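STU0660 (Streptococcus thermophilus, PDB 3ZTH) is a large Csn2-type CRISPR-associated protein that carries bound magnesium and probably binds double-stranded DNA when new spacers are acquired for bacterial immunity. Local coordinates at residues L102-N107 with S193-K198; M187-L192 with C223-K228. All coordinates share one frame; numbering follows the deposited sequence.

Interaction 1 of 2, residues L102-N107 with S193-K198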
# COMPACT_ATOMS: atom_id res chain seq x y z
N LEU A 102 19.80 15.42 -16.36
CA LEU A 102 18.93 15.16 -17.49
C LEU A 102 17.84 16.21 -17.63
O LEU A 102 17.35 16.46 -18.73
CB LEU A 102 18.32 13.77 -17.38
CG LEU A 102 19.30 12.61 -17.49
CD1 LEU A 102 18.56 11.30 -17.31
CD2 LEU A 102 20.00 12.65 -18.84
N ARG A 103 17.45 16.85 -16.52
CA ARG A 103 16.41 17.87 -16.61
C ARG A 103 16.92 19.11 -17.34
O ARG A 103 16.14 19.82 -17.96
CB ARG A 103 15.91 18.26 -15.21
CG ARG A 103 14.85 17.32 -14.68
CD ARG A 103 14.42 17.70 -13.28
NE ARG A 103 13.32 16.85 -12.81
CZ ARG A 103 12.82 16.89 -11.58
NH1 ARG A 103 13.32 17.75 -10.69
NH2 ARG A 103 11.83 16.08 -11.24
N LYS A 104 18.23 19.35 -17.26
CA LYS A 104 18.83 20.50 -17.93
C LYS A 104 18.94 20.22 -19.43
O LYS A 104 18.75 21.11 -20.26
CB LYS A 104 20.22 20.78 -17.36
CG LYS A 104 20.27 21.02 -15.85
CD LYS A 104 19.94 22.45 -15.46
CE LYS A 104 20.19 22.66 -13.97
NZ LYS A 104 20.06 24.09 -13.55
N ILE A 105 19.26 18.97 -19.75
CA ILE A 105 19.42 18.53 -21.13
C ILE A 105 18.10 18.45 -21.89
O ILE A 105 18.00 18.92 -23.01
CB ILE A 105 20.11 17.14 -21.20
CG1 ILE A 105 21.61 17.29 -20.92
CG2 ILE A 105 19.86 16.48 -22.56
CD1 ILE A 105 22.39 16.02 -21.11
N VAL A 106 17.11 17.83 -21.27
CA VAL A 106 15.79 17.67 -21.88
C VAL A 106 15.14 19.01 -22.16
O VAL A 106 14.36 19.15 -23.09
CB VAL A 106 14.87 16.84 -20.97
CG1 VAL A 106 13.49 16.74 -21.59
CG2 VAL A 106 15.44 15.45 -20.78
N ASN A 107 15.47 19.99 -21.34
CA ASN A 107 14.93 21.33 -21.49
C ASN A 107 15.57 22.08 -22.67
O ASN A 107 16.55 22.80 -22.49
CB ASN A 107 15.14 22.11 -20.20
CG ASN A 107 14.64 23.52 -20.29
OD1 ASN A 107 13.47 23.76 -20.59
ND2 ASN A 107 15.52 24.48 -20.04
N SER A 193 28.39 22.97 -14.01
CA SER A 193 28.62 24.07 -14.94
C SER A 193 27.38 24.92 -15.10
O SER A 193 27.39 25.95 -15.78
CB SER A 193 29.05 23.55 -16.31
OG SER A 193 27.99 22.84 -16.95
N GLN A 194 26.30 24.50 -14.45
CA GLN A 194 25.04 25.23 -14.54
C GLN A 194 24.41 25.48 -13.17
O GLN A 194 23.19 25.61 -13.07
CB GLN A 194 24.09 24.45 -15.44
CG GLN A 194 24.65 24.24 -16.85
CD GLN A 194 23.85 23.24 -17.66
OE1 GLN A 194 23.75 22.06 -17.30
NE2 GLN A 194 23.28 23.71 -18.77
N THR A 195 25.24 25.55 -12.14
CA THR A 195 24.76 25.80 -10.78
C THR A 195 25.86 26.34 -9.88
O THR A 195 27.02 25.98 -10.02
CB THR A 195 24.22 24.53 -10.11
OG1 THR A 195 23.20 23.95 -10.94
CG2 THR A 195 23.61 24.86 -8.75
N THR A 196 25.46 27.19 -8.95
CA THR A 196 26.39 27.80 -8.01
C THR A 196 26.20 27.21 -6.62
O THR A 196 26.99 27.47 -5.72
CB THR A 196 26.18 29.33 -7.95
OG1 THR A 196 26.53 29.90 -9.21
CG2 THR A 196 27.05 29.96 -6.86
N GLU A 197 25.16 26.39 -6.46
CA GLU A 197 24.86 25.78 -5.17
C GLU A 197 25.97 24.85 -4.69
O GLU A 197 26.64 24.20 -5.50
CB GLU A 197 23.53 25.04 -5.23
CG GLU A 197 22.34 25.98 -5.46
CD GLU A 197 21.00 25.26 -5.45
OE1 GLU A 197 20.84 24.31 -6.25
OE2 GLU A 197 20.12 25.66 -4.66
N LYS A 198 26.17 24.79 -3.38
CA LYS A 198 27.22 23.97 -2.80
C LYS A 198 26.96 22.46 -2.89
O LYS A 198 25.86 21.98 -2.61
CB LYS A 198 27.47 24.38 -1.35
CG LYS A 198 27.75 25.88 -1.17
CD LYS A 198 28.61 26.20 0.06
CE LYS A 198 28.06 25.60 1.36
NZ LYS A 198 26.72 26.13 1.75
O HOH W 1 20.22 25.04 -11.24

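Interaction 2 of 2, residues M187-L192 with C223-K228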
# COMPACT_ATOMS: atom_id res chain seq x y z
N MSE A 187 29.52 13.53 -15.41
CA MSE A 187 28.14 13.95 -15.25
C MSE A 187 28.09 15.07 -14.23
O MSE A 187 27.37 16.06 -14.41
CB MSE A 187 27.27 12.79 -14.77
CG MSE A 187 25.85 13.24 -14.45
SE MSE A 187 24.60 11.78 -14.30
CE MSE A 187 24.93 11.28 -12.48
N LEU A 188 28.86 14.92 -13.16
CA LEU A 188 28.91 15.94 -12.11
C LEU A 188 29.45 17.24 -12.71
O LEU A 188 28.99 18.33 -12.36
CB LEU A 188 29.81 15.46 -10.97
CG LEU A 188 30.05 16.45 -9.82
CD1 LEU A 188 28.76 16.73 -9.07
CD2 LEU A 188 31.10 15.89 -8.89
N ASP A 189 30.43 17.12 -13.61
CA ASP A 189 31.03 18.29 -14.24
C ASP A 189 29.97 19.11 -14.98
O ASP A 189 29.76 20.29 -14.70
CB ASP A 189 32.12 17.86 -15.23
CG ASP A 189 33.00 19.03 -15.69
OD1 ASP A 189 32.58 20.20 -15.55
OD2 ASP A 189 34.11 18.78 -16.20
N HIS A 190 29.29 18.46 -15.92
CA HIS A 190 28.26 19.10 -16.73
C HIS A 190 27.16 19.69 -15.88
O HIS A 190 26.58 20.72 -16.25
CB HIS A 190 27.67 18.09 -17.73
CG HIS A 190 28.69 17.52 -18.67
ND1 HIS A 190 28.38 16.54 -19.60
CD2 HIS A 190 30.01 17.77 -18.82
CE1 HIS A 190 29.48 16.21 -20.27
NE2 HIS A 190 30.48 16.94 -19.81
N LEU A 191 26.85 19.07 -14.74
CA LEU A 191 25.81 19.63 -13.88
C LEU A 191 26.31 20.90 -13.19
O LEU A 191 25.67 21.94 -13.25
CB LEU A 191 25.37 18.62 -12.82
CG LEU A 191 24.29 19.21 -11.90
CD1 LEU A 191 22.99 19.31 -12.68
CD2 LEU A 191 24.08 18.35 -10.67
N LEU A 192 27.47 20.81 -12.54
CA LEU A 192 28.04 21.96 -11.84
C LEU A 192 28.24 23.18 -12.71
O LEU A 192 28.26 24.30 -12.21
CB LEU A 192 29.37 21.59 -11.18
CG LEU A 192 29.32 20.59 -10.02
CD1 LEU A 192 30.71 20.31 -9.50
CD2 LEU A 192 28.45 21.16 -8.92
N CYS A 223 40.69 17.00 -8.48
CA CYS A 223 41.46 18.21 -8.25
C CYS A 223 41.07 19.24 -9.31
O CYS A 223 40.94 20.43 -9.03
CB CYS A 223 42.96 17.94 -8.36
SG CYS A 223 43.71 17.19 -6.89
N HIS A 224 40.88 18.76 -10.53
CA HIS A 224 40.49 19.62 -11.63
C HIS A 224 39.14 20.25 -11.32
O HIS A 224 38.96 21.47 -11.44
CB HIS A 224 40.37 18.80 -12.92
CG HIS A 224 39.80 19.57 -14.07
ND1 HIS A 224 40.47 20.62 -14.68
CD2 HIS A 224 38.63 19.45 -14.73
CE1 HIS A 224 39.73 21.10 -15.65
NE2 HIS A 224 38.61 20.41 -15.71
N LEU A 225 38.19 19.43 -10.90
CA LEU A 225 36.87 19.95 -10.60
C LEU A 225 36.82 20.95 -9.44
O LEU A 225 36.10 21.94 -9.54
CB LEU A 225 35.89 18.79 -10.35
CG LEU A 225 35.74 17.78 -11.49
CD1 LEU A 225 34.69 16.74 -11.13
CD2 LEU A 225 35.35 18.50 -12.77
N VAL A 226 37.56 20.72 -8.36
CA VAL A 226 37.49 21.68 -7.26
C VAL A 226 38.14 23.01 -7.63
O VAL A 226 37.78 24.06 -7.10
CB VAL A 226 38.15 21.17 -5.97
CG1 VAL A 226 37.43 19.93 -5.50
CG2 VAL A 226 39.63 20.92 -6.18
N LYS A 227 39.11 22.95 -8.54
CA LYS A 227 39.78 24.17 -8.96
C LYS A 227 38.91 24.90 -9.97
O LYS A 227 39.12 26.08 -10.26
CB LYS A 227 41.15 23.85 -9.57
CG LYS A 227 42.13 23.29 -8.56
CD LYS A 227 43.44 22.91 -9.22
CE LYS A 227 44.39 22.25 -8.22
NZ LYS A 227 45.64 21.78 -8.89
N LYS A 228 37.91 24.20 -10.49
CA LYS A 228 37.01 24.77 -11.49
C LYS A 228 35.70 25.24 -10.88
O LYS A 228 35.12 26.23 -11.33
CB LYS A 228 36.73 23.74 -12.57
CG LYS A 228 35.70 24.15 -13.58
CD LYS A 228 35.59 23.10 -14.67
CE LYS A 228 34.57 23.48 -15.72
NZ LYS A 228 34.40 22.39 -16.73
O HOH W 2 36.47 20.27 -17.40

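Interaction 1 of 2, residues L102-N107 with S193-K198
Lys104, near the C-terminal end of helix 97-106, reaches across to Gln194 and Thr195 in the loop that follows helix 177-192, and the contact shows how a single lysine can bridge two elements through solvent. Its ammonium comes within 3.5 Å of the Gln194 backbone, measured from Lys104 NZ to Gln194 O, yet no direct hydrogen bond crosses the gap. A water does the joining: it accepts from Lys104 NZ, modelled at 2.5 Å, and donates to Thr195 OG1 at 3.2 Å. The hydroxyl in turn donates to the carbonyl of the preceding residue, Thr195 OG1 lying 2.7 Å from Gln194 O. That last bond is bent, the donor standing above the carbonyl plane at a C=O...O angle of 90°. Beside this relay, the Lys104 and Gln194 side chains lie alongside one another, running in opposite senses, the glutamine end against the first carbons of the lysine. The lysine chain turns at chi2 (-83°) and is extended beyond, which carries the ammonium to the water.

Around this bridge, Arg103 makes a salt bridge to Asp152 and a hydrogen bond to the Tyr92 hydroxyl, while Leu102 and Val106 pack on Met129 of the second subunit, so the helix bearing Lys104 is held on other sides too. On the loop side, Lys198 leads into strand 199-204 through backbone bonding to His76. Ammonium, water and hydroxyl thus donate in turn, each probably polarising the next, in a polar, solvent-mediated contact at the protein surface.

Interaction 2 of 2, residues M187-L192 with C223-K228
Asp189 on helix 177-192 and Lys228, near the C-terminal end of helix 212-228, meet at about a right angle, the lysine pointing its ammonium into the carboxylate. Lys228 NZ lies 3.1 Å from Asp189 OD1 in a salt bridge that uses the syn lone pair, on the side of the other oxygen. The lysine chain is fully extended, with CG anti to the backbone N (chi1 174°), which gives it the length to span two helices whose axes are 11.3 Å apart. A water closes the arrangement. It donates to Asp189 OD2 at 3.0 Å, accepts from Lys228 NZ at the same distance, and sits in the plane of the His224 ring at its edge, 2.7 Å from His224 NE2. Both carboxylate oxygens are therefore engaged, and OD1 is gripped a second time by the hydroxyl of Tyr229, which limits rotation of the group.

Leu225 approaches the same carboxylate obliquely with one methyl, CD2, 3.7 Å from Asp189 OD2. Its other methyl, CD1, turns inward to Leu188 CD2 at 4.3 Å, so that the polar cluster gives way to hydrocarbon. The two segments run nearly parallel, at 6°, over the parallel strands of a mixed sheet, consistent with the alpha/beta fold of the P-loop NTPase clan to which the family is assigned. Leu188 continues onto Ile201 of strand 199-204, and Leu192 and Leu225 both rest on Leu232 of strand 232-237, while Met187 and Leu191 carry the packing on to Leu97 of helix 97-106.

Interactions 1 and 2 are consecutive along one piece of chain: helix 177-192 supplies one side of interaction 2, and the loop that leaves it supplies one side of interaction 1, their centres about 12 Å apart. The turn between them is tied by Ser193 OG to His190 O at 2.6 Å. Tyr229 spans both as well, touching Ser193 and bonding to Asp189. Both contacts border the second subunit, interaction 2 through Met187 and His190, which pack on Leu135 of that subunit. Both lie away from the magnesium ligands Gln26 and Asp240; Glu212, which binds magnesium in a structure of this protein though not in this chain, lies at the other end of the helix carrying Leu225 and Lys228.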